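Local coordinates for protein putative methylthioribose-1-phosphate isomerase (PDB 1T5O) that probably interconverts methylthioribose-1-phosphate and methylthioribulose-1-phosphate, an aldose-ketose isomerisation used in methionine biosynthesis, at residues Gly11-Asp16 against Val26-Asn31; Glu34-Ile39 against Ala81-Ser86; Gly246-Ser251 against Asp310-Glu315; Pro260-Ala265 against Asn316-Ile321. All coordinates share one frame; numbering follows the deposited sequence.

Contact 1: residues Gly11-Asp16 against Val26-Asn31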
loop_
_atom_site.group_PDB
_atom_site.type_symbol
_atom_site.label_atom_id
_atom_site.label_comp_id
_atom_site.label_asym_id
_atom_site.label_seq_id
_atom_site.Cartn_x
_atom_site.Cartn_y
_atom_site.Cartn_z
ATOM N N GLY A 11 13.723 27.385 -25.417
ATOM C CA GLY A 11 13.363 27.589 -24.033
ATOM C C GLY A 11 13.259 26.272 -23.300
ATOM O O GLY A 11 13.163 25.211 -23.925
ATOM N N LEU A 12 13.268 26.351 -21.971
ATOM C CA LEU A 12 13.189 25.169 -21.120
ATOM C C LEU A 12 11.804 24.529 -21.139
ATOM O O LEU A 12 10.822 25.149 -20.726
ATOM C CB LEU A 12 13.549 25.546 -19.684
ATOM C CG LEU A 12 14.082 24.443 -18.763
ATOM C CD1 LEU A 12 14.446 25.052 -17.401
ATOM C CD2 LEU A 12 13.042 23.333 -18.612
ATOM N N LYS A 13 11.730 23.290 -21.602
ATOM C CA LYS A 13 10.455 22.575 -21.642
ATOM C C LYS A 13 10.521 21.354 -20.716
ATOM O O LYS A 13 11.564 20.692 -20.643
ATOM C CB LYS A 13 10.147 22.105 -23.062
ATOM C CG LYS A 13 10.227 23.181 -24.143
ATOM C CD LYS A 13 9.096 24.204 -24.036
ATOM C CE LYS A 13 9.127 25.176 -25.231
ATOM N NZ LYS A 13 8.996 24.437 -26.535
ATOM N N LEU A 14 9.419 21.073 -20.013
ATOM C CA LEU A 14 9.318 19.918 -19.104
ATOM C C LEU A 14 7.971 19.237 -19.267
ATOM O O LEU A 14 6.956 19.894 -19.518
ATOM C CB LEU A 14 9.335 20.308 -17.623
ATOM C CG LEU A 14 10.038 21.454 -16.917
ATOM C CD1 LEU A 14 9.359 21.647 -15.580
ATOM C CD2 LEU A 14 11.504 21.151 -16.727
ATOM N N ILE A 15 7.958 17.924 -19.086
ATOM C CA ILE A 15 6.711 17.181 -19.118
ATOM C C ILE A 15 6.153 17.492 -17.728
ATOM O O ILE A 15 6.856 17.327 -16.726
ATOM C CB ILE A 15 6.956 15.659 -19.225
ATOM C CG1 ILE A 15 7.238 15.268 -20.672
ATOM C CG2 ILE A 15 5.750 14.895 -18.687
ATOM C CD1 ILE A 15 7.684 13.822 -20.833
ATOM N N ASP A 16 4.908 17.942 -17.657
ATOM C CA ASP A 16 4.299 18.278 -16.362
ATOM C C ASP A 16 3.780 16.989 -15.710
ATOM O O ASP A 16 2.621 16.614 -15.893
ATOM C CB ASP A 16 3.125 19.246 -16.555
ATOM C CG ASP A 16 2.652 19.862 -15.253
ATOM O OD1 ASP A 16 3.036 19.367 -14.173
ATOM O OD2 ASP A 16 1.888 20.848 -15.305
ATOM N N VAL A 26 3.129 19.427 -21.831
ATOM C CA VAL A 26 4.475 19.973 -21.827
ATOM C C VAL A 26 4.373 21.434 -21.394
ATOM O O VAL A 26 3.646 22.224 -22.007
ATOM C CB VAL A 26 5.133 19.903 -23.233
ATOM C CG1 VAL A 26 6.454 20.683 -23.235
ATOM C CG2 VAL A 26 5.376 18.435 -23.629
ATOM N N ILE A 27 5.070 21.799 -20.325
ATOM C CA ILE A 27 5.037 23.184 -19.889
ATOM C C ILE A 27 6.352 23.890 -20.210
ATOM O O ILE A 27 7.391 23.263 -20.457
ATOM C CB ILE A 27 4.746 23.320 -18.386
ATOM C CG1 ILE A 27 5.764 22.519 -17.576
ATOM C CG2 ILE A 27 3.324 22.876 -18.102
ATOM C CD1 ILE A 27 5.495 22.517 -16.080
ATOM N N GLU A 28 6.278 25.210 -20.213
ATOM C CA GLU A 28 7.418 26.058 -20.512
ATOM C C GLU A 28 7.840 26.861 -19.289
ATOM O O GLU A 28 7.014 27.509 -18.646
ATOM C CB GLU A 28 7.031 27.015 -21.643
ATOM C CG GLU A 28 7.913 28.235 -21.785
ATOM C CD GLU A 28 9.143 27.963 -22.609
ATOM O OE1 GLU A 28 9.896 27.029 -22.252
ATOM O OE2 GLU A 28 9.353 28.679 -23.614
ATOM N N CYS A 29 9.120 26.785 -18.948
ATOM C CA CYS A 29 9.637 27.571 -17.843
ATOM C C CYS A 29 10.356 28.716 -18.528
ATOM O O CYS A 29 11.344 28.505 -19.229
ATOM C CB CYS A 29 10.625 26.774 -16.992
ATOM S SG CYS A 29 9.864 25.642 -15.815
ATOM N N ARG A 30 9.843 29.929 -18.356
ATOM C CA ARG A 30 10.464 31.094 -18.971
ATOM C C ARG A 30 11.252 31.901 -17.948
ATOM O O ARG A 30 11.907 32.881 -18.302
ATOM C CB ARG A 30 9.410 31.958 -19.688
ATOM C CG ARG A 30 8.013 31.858 -19.103
ATOM C CD ARG A 30 6.927 32.234 -20.114
ATOM N NE ARG A 30 5.590 31.989 -19.567
ATOM C CZ ARG A 30 5.092 30.781 -19.296
ATOM N NH1 ARG A 30 5.815 29.688 -19.527
ATOM N NH2 ARG A 30 3.872 30.663 -18.781
ATOM N N ASN A 31 11.207 31.478 -16.685
ATOM C CA ASN A 31 11.970 32.148 -15.636
ATOM C C ASN A 31 12.361 31.237 -14.472
ATOM O O ASN A 31 11.822 30.141 -14.304
ATOM C CB ASN A 31 11.223 33.388 -15.099
ATOM C CG ASN A 31 9.991 33.041 -14.267
ATOM O OD1 ASN A 31 10.074 32.305 -13.282
ATOM N ND2 ASN A 31 8.844 33.600 -14.653
#
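Two carboxylates and the strand peptides are the flat groups of this hairpin. The Asp-16 carboxylate lies obliquely against the CG2 and CD1 methyls of Ile-27, OD2 3.7 Å from Ile-27 CG2, while OD1 is bonded to the hydroxyl of Thr-18. The Glu-28 carboxylate crosses the methylenes of Lys-13 obliquely, OE1 3.4 Å from Lys-13 CD. Lys-13, bent at chi2 and chi4, bonds its NZ to Asp-9 O; NZ stays 5.1 Å from Glu-28 OE1, without a salt bridge. Of the peptide groups, Leu-12 O receives Cys-29 N, and Ile-27 O receives Leu-14 N, each in the carbonyl plane. The return bond, from Ile-27 N to Leu-14 O at 2.8 Å, runs nearly along the C=O axis and together with its partner bond makes Leu-14 and Ile-27 an antiparallel hydrogen-bonded pair. Beyond it Ile-15 and Val-26 form a non-hydrogen-bonded pair, their CA atoms 4.5 Å apart. Ile-27 puts CG1 between N and C (chi1 56°), the crowded position, and its CD1 reaches Leu-14 CD1 at 4.0 Å. Cys-29 SG lies equally far from Leu-14 CD1, 4.0 Å. Gly-11 suits its place because, at phi 122°, a side chain would jam against the preceding carbonyl and the Glu-28 carboxylate. Strand 12-15 is the middle of a three-stranded antiparallel sheet, bonded through Lys-13 to Phe-7 of strand 6-8; the face bearing Leu-12, Leu-14 and Cys-29 packs on helices 32-40 and 47-61, the former capped at its start by Asn-31.

Contact 2: residues Glu34-Ile39 against Ala81-Ser86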
loop_
_atom_site.group_PDB
_atom_site.type_symbol
_atom_site.label_atom_id
_atom_site.label_comp_id
_atom_site.label_asym_id
_atom_site.label_seq_id
_atom_site.Cartn_x
_atom_site.Cartn_y
_atom_site.Cartn_z
ATOM N N GLU A 34 9.584 29.885 -12.039
ATOM C CA GLU A 34 8.731 28.842 -12.593
ATOM C C GLU A 34 9.362 27.461 -12.465
ATOM O O GLU A 34 8.708 26.495 -12.062
ATOM C CB GLU A 34 8.423 29.136 -14.055
ATOM C CG GLU A 34 7.715 30.460 -14.247
ATOM C CD GLU A 34 7.130 30.600 -15.631
ATOM O OE1 GLU A 34 7.848 30.321 -16.609
ATOM O OE2 GLU A 34 5.952 30.994 -15.737
ATOM N N LEU A 35 10.637 27.371 -12.813
ATOM C CA LEU A 35 11.352 26.116 -12.724
ATOM C C LEU A 35 11.363 25.698 -11.266
ATOM O O LEU A 35 11.062 24.551 -10.929
ATOM C CB LEU A 35 12.784 26.298 -13.231
ATOM C CG LEU A 35 13.707 25.077 -13.236
ATOM C CD1 LEU A 35 13.119 23.945 -14.090
ATOM C CD2 LEU A 35 15.074 25.503 -13.764
ATOM N N ALA A 36 11.707 26.640 -10.393
ATOM C CA ALA A 36 11.756 26.346 -8.971
ATOM C C ALA A 36 10.427 25.781 -8.472
ATOM O O ALA A 36 10.410 24.818 -7.705
ATOM C CB ALA A 36 12.135 27.598 -8.178
ATOM N N ASP A 37 9.305 26.344 -8.899
ATOM C CA ASP A 37 8.062 25.794 -8.391
ATOM C C ASP A 37 7.768 24.462 -9.040
ATOM O O ASP A 37 7.137 23.599 -8.425
ATOM C CB ASP A 37 6.890 26.754 -8.594
ATOM C CG ASP A 37 5.826 26.596 -7.507
ATOM O OD1 ASP A 37 6.198 26.597 -6.302
ATOM O OD2 ASP A 37 4.624 26.473 -7.845
ATOM N N ALA A 38 8.231 24.284 -10.275
ATOM C CA ALA A 38 8.010 23.025 -10.974
ATOM C C ALA A 38 8.733 21.947 -10.171
ATOM O O ALA A 38 8.222 20.846 -9.977
ATOM C CB ALA A 38 8.561 23.102 -12.378
ATOM N N ILE A 39 9.924 22.296 -9.696
ATOM C CA ILE A 39 10.727 21.395 -8.890
ATOM C C ILE A 39 9.994 21.082 -7.581
ATOM O O ILE A 39 9.927 19.925 -7.157
ATOM C CB ILE A 39 12.100 22.039 -8.578
ATOM C CG1 ILE A 39 12.995 21.966 -9.817
ATOM C CG2 ILE A 39 12.759 21.349 -7.395
ATOM C CD1 ILE A 39 14.309 22.726 -9.651
ATOM N N ALA A 81 21.840 30.831 -9.364
ATOM C CA ALA A 81 22.387 29.547 -8.937
ATOM C C ALA A 81 22.061 29.344 -7.462
ATOM O O ALA A 81 21.650 28.261 -7.051
ATOM C CB ALA A 81 23.890 29.534 -9.143
ATOM N N ASP A 82 22.266 30.399 -6.673
ATOM C CA ASP A 82 21.996 30.401 -5.232
ATOM C C ASP A 82 20.511 30.182 -4.962
ATOM O O ASP A 82 20.123 29.392 -4.097
ATOM C CB ASP A 82 22.407 31.747 -4.614
ATOM C CG ASP A 82 23.898 31.837 -4.330
ATOM O OD1 ASP A 82 24.659 30.965 -4.807
ATOM O OD2 ASP A 82 24.311 32.792 -3.631
ATOM N N PHE A 83 19.682 30.901 -5.710
ATOM C CA PHE A 83 18.247 30.782 -5.552
ATOM C C PHE A 83 17.727 29.392 -5.905
ATOM O O PHE A 83 16.928 28.820 -5.158
ATOM C CB PHE A 83 17.540 31.833 -6.407
ATOM C CG PHE A 83 16.090 31.541 -6.641
ATOM C CD1 PHE A 83 15.689 30.775 -7.731
ATOM C CD2 PHE A 83 15.123 32.014 -5.762
ATOM C CE1 PHE A 83 14.353 30.487 -7.944
ATOM C CE2 PHE A 83 13.780 31.728 -5.971
ATOM C CZ PHE A 83 13.396 30.964 -7.063
ATOM N N LEU A 84 18.166 28.848 -7.040
ATOM C CA LEU A 84 17.689 27.531 -7.452
ATOM C C LEU A 84 18.145 26.405 -6.544
ATOM O O LEU A 84 17.363 25.508 -6.237
ATOM C CB LEU A 84 18.099 27.217 -8.897
ATOM C CG LEU A 84 17.090 27.642 -9.970
ATOM C CD1 LEU A 84 17.646 27.354 -11.357
ATOM C CD2 LEU A 84 15.781 26.902 -9.758
ATOM N N ALA A 85 19.400 26.443 -6.109
ATOM C CA ALA A 85 19.906 25.395 -5.234
ATOM C C ALA A 85 19.169 25.410 -3.890
ATOM O O ALA A 85 18.974 24.362 -3.266
ATOM C CB ALA A 85 21.412 25.559 -5.031
ATOM N N SER A 86 18.744 26.598 -3.464
ATOM C CA SER A 86 18.026 26.743 -2.206
ATOM C C SER A 86 16.648 26.065 -2.244
ATOM O O SER A 86 16.034 25.844 -1.198
ATOM C CB SER A 86 17.880 28.227 -1.833
ATOM O OG SER A 86 16.929 28.903 -2.644
#
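Apolar packing alone joins helix 32-40 to helix 70-85 here, and it rests on four main touches. Ala-36 stands at the middle: its CB lies obliquely against the ring of Phe-83, 3.6 Å from Phe-83 CE1. Phe-83 reaches it because CG is anti to the backbone N (chi1 163°), which swings the ring over to the other helix although the residue starts from the flank. Leu-84 also starts from the flank and brings its end across, and its two methyls divide the work. Its CD2 meets Ala-36 CB at 4.0 Å and lies farther, at 4.4 Å, from Ile-39 CD1. Its CD1 touches Leu-35 CD2 at 4.0 Å, the two leucine side chains crossing at about a right angle. A methyl group on Ala-36 suits the place where two larger side chains converge, whereas branched residues span the gap between axes 10.4 Å apart.

No hydrogen bond crosses between the two segments. Ile-39 N bonds to Leu-35 O and Ala-85 N to Ala-81 O, the regular helical pattern. Near the end of helix 70-85 the hydroxyl of Ser-86 turns back to donate to Phe-83 O, a short bond with OG 2.5 Å from that oxygen and lying above the carbonyl plane.

Around the contact, Leu-84 also packs on Ile-98 of helix 92-105, and Ile-39 touches Arg-88, a predicted substrate-binding residue. The two helical segments run nearly parallel (18°) and belong to the helical N-terminal region of the eIF-2B alpha/beta/delta family.

Contact 3: residues Gly246-Ser251 against Asp310-Glu315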
loop_
_atom_site.group_PDB
_atom_site.type_symbol
_atom_site.label_atom_id
_atom_site.label_comp_id
_atom_site.label_asym_id
_atom_site.label_seq_id
_atom_site.Cartn_x
_atom_site.Cartn_y
_atom_site.Cartn_z
ATOM N N GLY A 246 9.474 0.797 0.893
ATOM C CA GLY A 246 8.729 -0.341 0.389
ATOM C C GLY A 246 9.658 -1.262 -0.358
ATOM O O GLY A 246 9.439 -2.472 -0.419
ATOM N N THR A 247 10.712 -0.680 -0.921
ATOM C CA THR A 247 11.685 -1.451 -1.680
ATOM C C THR A 247 12.254 -2.594 -0.832
ATOM O O THR A 247 12.340 -3.742 -1.307
ATOM C CB THR A 247 12.847 -0.548 -2.185
ATOM O OG1 THR A 247 12.313 0.487 -3.012
ATOM C CG2 THR A 247 13.851 -1.365 -2.987
ATOM N N TYR A 248 12.617 -2.296 0.411
ATOM C CA TYR A 248 13.174 -3.332 1.291
ATOM C C TYR A 248 12.177 -4.483 1.455
ATOM O O TYR A 248 12.559 -5.667 1.379
ATOM C CB TYR A 248 13.545 -2.754 2.681
ATOM C CG TYR A 248 13.818 -3.843 3.710
ATOM C CD1 TYR A 248 12.976 -4.015 4.828
ATOM C CD2 TYR A 248 14.866 -4.745 3.528
ATOM C CE1 TYR A 248 13.190 -5.076 5.738
ATOM C CE2 TYR A 248 15.085 -5.800 4.418
ATOM C CZ TYR A 248 14.238 -5.953 5.526
ATOM O OH TYR A 248 14.469 -6.972 6.419
ATOM N N THR A 249 10.905 -4.150 1.664
ATOM C CA THR A 249 9.882 -5.187 1.803
ATOM C C THR A 249 9.885 -6.084 0.584
ATOM O O THR A 249 9.865 -7.289 0.709
ATOM C CB THR A 249 8.463 -4.580 1.951
ATOM O OG1 THR A 249 8.437 -3.774 3.125
ATOM C CG2 THR A 249 7.388 -5.694 2.107
ATOM N N VAL A 250 9.861 -5.488 -0.600
ATOM C CA VAL A 250 9.882 -6.275 -1.824
ATOM C C VAL A 250 11.124 -7.171 -1.840
ATOM O O VAL A 250 11.044 -8.345 -2.221
ATOM C CB VAL A 250 9.896 -5.380 -3.090
ATOM C CG1 VAL A 250 9.978 -6.282 -4.386
ATOM C CG2 VAL A 250 8.634 -4.501 -3.123
ATOM N N SER A 251 12.261 -6.631 -1.393
ATOM C CA SER A 251 13.493 -7.426 -1.388
ATOM C C SER A 251 13.410 -8.651 -0.456
ATOM O O SER A 251 14.031 -9.685 -0.726
ATOM C CB SER A 251 14.710 -6.553 -1.018
ATOM O OG SER A 251 14.914 -6.484 0.398
ATOM N N ASP A 310 13.716 3.370 2.587
ATOM C CA ASP A 310 14.147 2.321 3.483
ATOM C C ASP A 310 15.467 1.776 2.939
ATOM O O ASP A 310 15.816 2.004 1.783
ATOM C CB ASP A 310 13.106 1.181 3.704
ATOM C CG ASP A 310 12.603 0.499 2.417
ATOM O OD1 ASP A 310 13.294 0.430 1.376
ATOM O OD2 ASP A 310 11.470 -0.033 2.496
ATOM N N PRO A 311 16.252 1.113 3.787
ATOM C CA PRO A 311 17.526 0.545 3.353
ATOM C C PRO A 311 17.350 -0.948 3.047
ATOM O O PRO A 311 16.783 -1.686 3.842
ATOM C CB PRO A 311 18.446 0.777 4.546
ATOM C CG PRO A 311 17.486 0.817 5.774
ATOM C CD PRO A 311 16.096 1.098 5.257
ATOM N N THR A 312 17.790 -1.369 1.874
ATOM C CA THR A 312 17.725 -2.776 1.496
ATOM C C THR A 312 19.169 -3.284 1.669
ATOM O O THR A 312 20.089 -2.759 1.026
ATOM C CB THR A 312 17.300 -2.955 -0.005
ATOM O OG1 THR A 312 15.926 -2.578 -0.180
ATOM C CG2 THR A 312 17.486 -4.391 -0.446
ATOM N N PRO A 313 19.389 -4.293 2.539
ATOM C CA PRO A 313 20.757 -4.802 2.718
ATOM C C PRO A 313 21.269 -5.384 1.398
ATOM O O PRO A 313 20.501 -5.995 0.636
ATOM C CB PRO A 313 20.599 -5.860 3.814
ATOM C CG PRO A 313 19.166 -6.359 3.626
ATOM C CD PRO A 313 18.406 -5.094 3.303
ATOM N N LEU A 314 22.565 -5.214 1.126
ATOM C CA LEU A 314 23.118 -5.718 -0.127
ATOM C C LEU A 314 23.035 -7.237 -0.221
ATOM O O LEU A 314 23.159 -7.800 -1.308
ATOM C CB LEU A 314 24.562 -5.235 -0.307
ATOM C CG LEU A 314 24.578 -3.741 -0.645
ATOM C CD1 LEU A 314 26.028 -3.254 -0.699
ATOM C CD2 LEU A 314 23.859 -3.495 -1.981
ATOM N N GLU A 315 22.820 -7.892 0.920
ATOM C CA GLU A 315 22.685 -9.342 0.943
ATOM C C GLU A 315 21.417 -9.751 0.166
ATOM O O GLU A 315 21.285 -10.893 -0.273
ATOM C CB GLU A 315 22.588 -9.848 2.397
ATOM C CG GLU A 315 23.251 -11.205 2.613
ATOM C CD GLU A 315 22.241 -12.326 2.743
ATOM O OE1 GLU A 315 21.344 -12.192 3.615
ATOM O OE2 GLU A 315 22.342 -13.335 1.993
#
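The carboxylate of Asp-310 grips the first turn of helix 247-256. Its OD2 accepts from Gly-246 N at 2.7 Å, and OD1 accepts from Tyr-248 N at 3.0 Å, with a weak second bond from Tyr-248 N to OD2. Both amides come from above the carboxylate plane, and CG of Asp-310 takes the crowded position between backbone N and carbonyl carbon (chi1 55°). Two residues along the strand, Thr-312 turns OG1 to Tyr-248 CA, 3.2 Å away, and rests CG2 on Ser-251 OG at 3.4 Å. The Pro-313 and Tyr-248 side chains cross at about a right angle, Pro-313 CD lying obliquely by the ring, 3.6 Å from Tyr-248 CD2.

Asp-310 belongs to an outer strand of the three-stranded antiparallel sheet 235-237, 240-244, 309-313, and its acid meets the start of helix 247-256, whose dipole would stabilise the negative charge. Gly-246 holds the N-cap position with phi 114°, where a side chain would meet the preceding carbonyl oxygen.

In the next shell, Ser-251 OG donates to Tyr-248 O at 2.7 Å, on a lone pair in the carbonyl plane, and probably accepts from Asn-316 ND2. Thr-247 OG1 bonds to Lys-244 O and Asn-243 ND2, both residues predicted to bind substrate. Outward, the second subunit holds the tyrosine: Tyr-248 OH pairs with His-257 of that subunit, and Thr-249 OG1 with its Ser-215 O.

Contact 4: residues Pro260-Ala265 against Asn316-Ile321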
loop_
_atom_site.group_PDB
_atom_site.type_symbol
_atom_site.label_atom_id
_atom_site.label_comp_id
_atom_site.label_asym_id
_atom_site.label_seq_id
_atom_site.Cartn_x
_atom_site.Cartn_y
_atom_site.Cartn_z
ATOM N N PRO A 260 15.598 -13.292 -8.483
ATOM C CA PRO A 260 16.681 -12.309 -8.660
ATOM C C PRO A 260 16.184 -10.891 -8.412
ATOM O O PRO A 260 15.128 -10.506 -8.924
ATOM C CB PRO A 260 17.138 -12.541 -10.117
ATOM C CG PRO A 260 16.870 -14.061 -10.310
ATOM C CD PRO A 260 15.524 -14.241 -9.614
ATOM N N PHE A 261 16.930 -10.134 -7.597
ATOM C CA PHE A 261 16.563 -8.755 -7.257
ATOM C C PHE A 261 17.702 -7.836 -7.728
ATOM O O PHE A 261 18.829 -7.885 -7.224
ATOM C CB PHE A 261 16.347 -8.639 -5.734
ATOM C CG PHE A 261 15.849 -7.288 -5.283
ATOM C CD1 PHE A 261 14.481 -7.055 -5.100
ATOM C CD2 PHE A 261 16.756 -6.261 -4.984
ATOM C CE1 PHE A 261 14.017 -5.835 -4.619
ATOM C CE2 PHE A 261 16.299 -5.028 -4.499
ATOM C CZ PHE A 261 14.935 -4.814 -4.316
ATOM N N TYR A 262 17.409 -7.017 -8.723
ATOM C CA TYR A 262 18.422 -6.127 -9.279
ATOM C C TYR A 262 18.166 -4.664 -8.972
ATOM O O TYR A 262 17.018 -4.230 -8.905
ATOM C CB TYR A 262 18.483 -6.309 -10.810
ATOM C CG TYR A 262 18.861 -7.706 -11.222
ATOM C CD1 TYR A 262 20.094 -8.252 -10.849
ATOM C CD2 TYR A 262 17.974 -8.497 -11.979
ATOM C CE1 TYR A 262 20.435 -9.533 -11.216
ATOM C CE2 TYR A 262 18.308 -9.807 -12.355
ATOM C CZ TYR A 262 19.533 -10.311 -11.973
ATOM O OH TYR A 262 19.895 -11.569 -12.355
ATOM N N VAL A 263 19.246 -3.916 -8.773
ATOM C CA VAL A 263 19.136 -2.483 -8.540
ATOM C C VAL A 263 19.904 -1.806 -9.689
ATOM O O VAL A 263 21.098 -2.052 -9.897
ATOM C CB VAL A 263 19.767 -2.048 -7.184
ATOM C CG1 VAL A 263 19.732 -0.543 -7.106
ATOM C CG2 VAL A 263 18.984 -2.660 -5.997
ATOM N N ALA A 264 19.212 -0.978 -10.450
ATOM C CA ALA A 264 19.852 -0.293 -11.568
ATOM C C ALA A 264 20.180 1.134 -11.126
ATOM O O ALA A 264 19.280 1.894 -10.767
ATOM C CB ALA A 264 18.890 -0.274 -12.790
ATOM N N ALA A 265 21.460 1.501 -11.138
ATOM C CA ALA A 265 21.837 2.873 -10.744
ATOM C C ALA A 265 23.203 3.216 -11.264
ATOM O O ALA A 265 24.091 2.381 -11.238
ATOM C CB ALA A 265 21.835 3.030 -9.227
ATOM N N ASN A 316 20.474 -8.825 0.016
ATOM C CA ASN A 316 19.233 -9.095 -0.719
ATOM C C ASN A 316 19.299 -8.578 -2.163
ATOM O O ASN A 316 18.277 -8.504 -2.846
ATOM C CB ASN A 316 18.038 -8.417 -0.032
ATOM C CG ASN A 316 17.669 -9.057 1.300
ATOM O OD1 ASN A 316 18.411 -9.878 1.834
ATOM N ND2 ASN A 316 16.512 -8.655 1.856
ATOM N N VAL A 317 20.488 -8.184 -2.614
ATOM C CA VAL A 317 20.652 -7.682 -3.983
ATOM C C VAL A 317 21.506 -8.680 -4.771
ATOM O O VAL A 317 22.663 -8.951 -4.410
ATOM C CB VAL A 317 21.335 -6.305 -3.972
ATOM C CG1 VAL A 317 21.574 -5.819 -5.413
ATOM C CG2 VAL A 317 20.447 -5.302 -3.185
ATOM N N THR A 318 20.922 -9.237 -5.825
ATOM C CA THR A 318 21.591 -10.234 -6.668
ATOM C C THR A 318 22.730 -9.601 -7.466
ATOM O O THR A 318 23.791 -10.207 -7.653
ATOM C CB THR A 318 20.573 -10.877 -7.653
ATOM O OG1 THR A 318 19.428 -11.337 -6.912
ATOM C CG2 THR A 318 21.216 -12.065 -8.410
ATOM N N ALA A 319 22.500 -8.380 -7.948
ATOM C CA ALA A 319 23.530 -7.674 -8.685
ATOM C C ALA A 319 23.122 -6.224 -8.859
ATOM O O ALA A 319 21.932 -5.898 -8.832
ATOM C CB ALA A 319 23.748 -8.344 -10.088
ATOM N N LEU A 320 24.121 -5.365 -9.049
ATOM C CA LEU A 320 23.909 -3.951 -9.294
ATOM C C LEU A 320 24.138 -3.761 -10.810
ATOM O O LEU A 320 25.095 -4.277 -11.365
ATOM C CB LEU A 320 24.926 -3.122 -8.481
ATOM C CG LEU A 320 24.897 -3.334 -6.962
ATOM C CD1 LEU A 320 26.087 -2.652 -6.303
ATOM C CD2 LEU A 320 23.579 -2.802 -6.384
ATOM N N ILE A 321 23.238 -3.042 -11.475
ATOM C CA ILE A 321 23.368 -2.778 -12.895
ATOM C C ILE A 321 23.745 -1.308 -13.037
ATOM O O ILE A 321 22.932 -0.441 -12.742
ATOM C CB ILE A 321 22.034 -3.008 -13.641
ATOM C CG1 ILE A 321 21.531 -4.437 -13.415
ATOM C CG2 ILE A 321 22.244 -2.765 -15.137
ATOM C CD1 ILE A 321 20.088 -4.655 -13.911
#
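At the end of the two strands nearer Ala-264 and Ile-321, the backbones are bound closely. Ile-321 N donates to Val-263 O at 2.8 Å with an almost straight bond (173°), and Ala-265 N follows onto Ile-321 O at 2.9 Å. Small Ala-264 suits the close approach of the chains, its CA only 4.5 Å from that of Ile-321. One step back, the bond from Val-263 N to Ala-319 O is weak.

Toward the partly exposed end, Thr-318 takes over with its side chain. Its OG1, anti to the carbonyl carbon, accepts from Phe-261 N at 2.9 Å, while its own N donates to Phe-261 O, so one threonine satisfies both polar backbone atoms of Phe-261. Pro-260, also partly exposed, merely brings its CA near that hydroxyl.

The buried faces are apolar. Tyr-262 lays ring atom CE1 3.7 Å from Ala-319 CB, a small methyl beside a broad ring, and Ala-319 O lies at the ring edge, in its plane. Ile-321 reaches back so that CD1 is 3.9 Å from Tyr-262 CB. On the other face Val-263 CG2 meets Val-317 CG1 at 4.1 Å, the two valines crossing at about a right angle, and Leu-320 CD2 closes on Val-263 CB.

Strand 228-231 flanks strand 261-264 on its far side, and 325-327 pairs antiparallel with 319-322. Neighbouring parallel strands in the seven-stranded mixed sheet, with helix 247-256 against Phe-261, fit the Rossmann-like domain of this family.

In the fold
The four contacts form two pairs on opposite sides of the chain's centre. Contacts 1 and 2, with centres 13 Å apart, come first in sequence and belong to the N-terminal region; strand 26-29 is followed by helix 32-40, and Cys-29 and Leu-14 pack on that helix at Leu-35 and Ala-38. Contacts 3 and 4, centres 11 Å apart, lie in the Rossmann-like domain. Their segments alternate along the chain, helix 247-256 leading to strand 261-264 and strand 309-313 to strand 319-322, with Phe-261 packed against Ser-251. Contacts 1 and 3, centres 35 Å apart, do not touch, yet predicted substrate-binding residues lie near both pairs: Arg-45 and Arg-88 by the first, Asn-243 by the second.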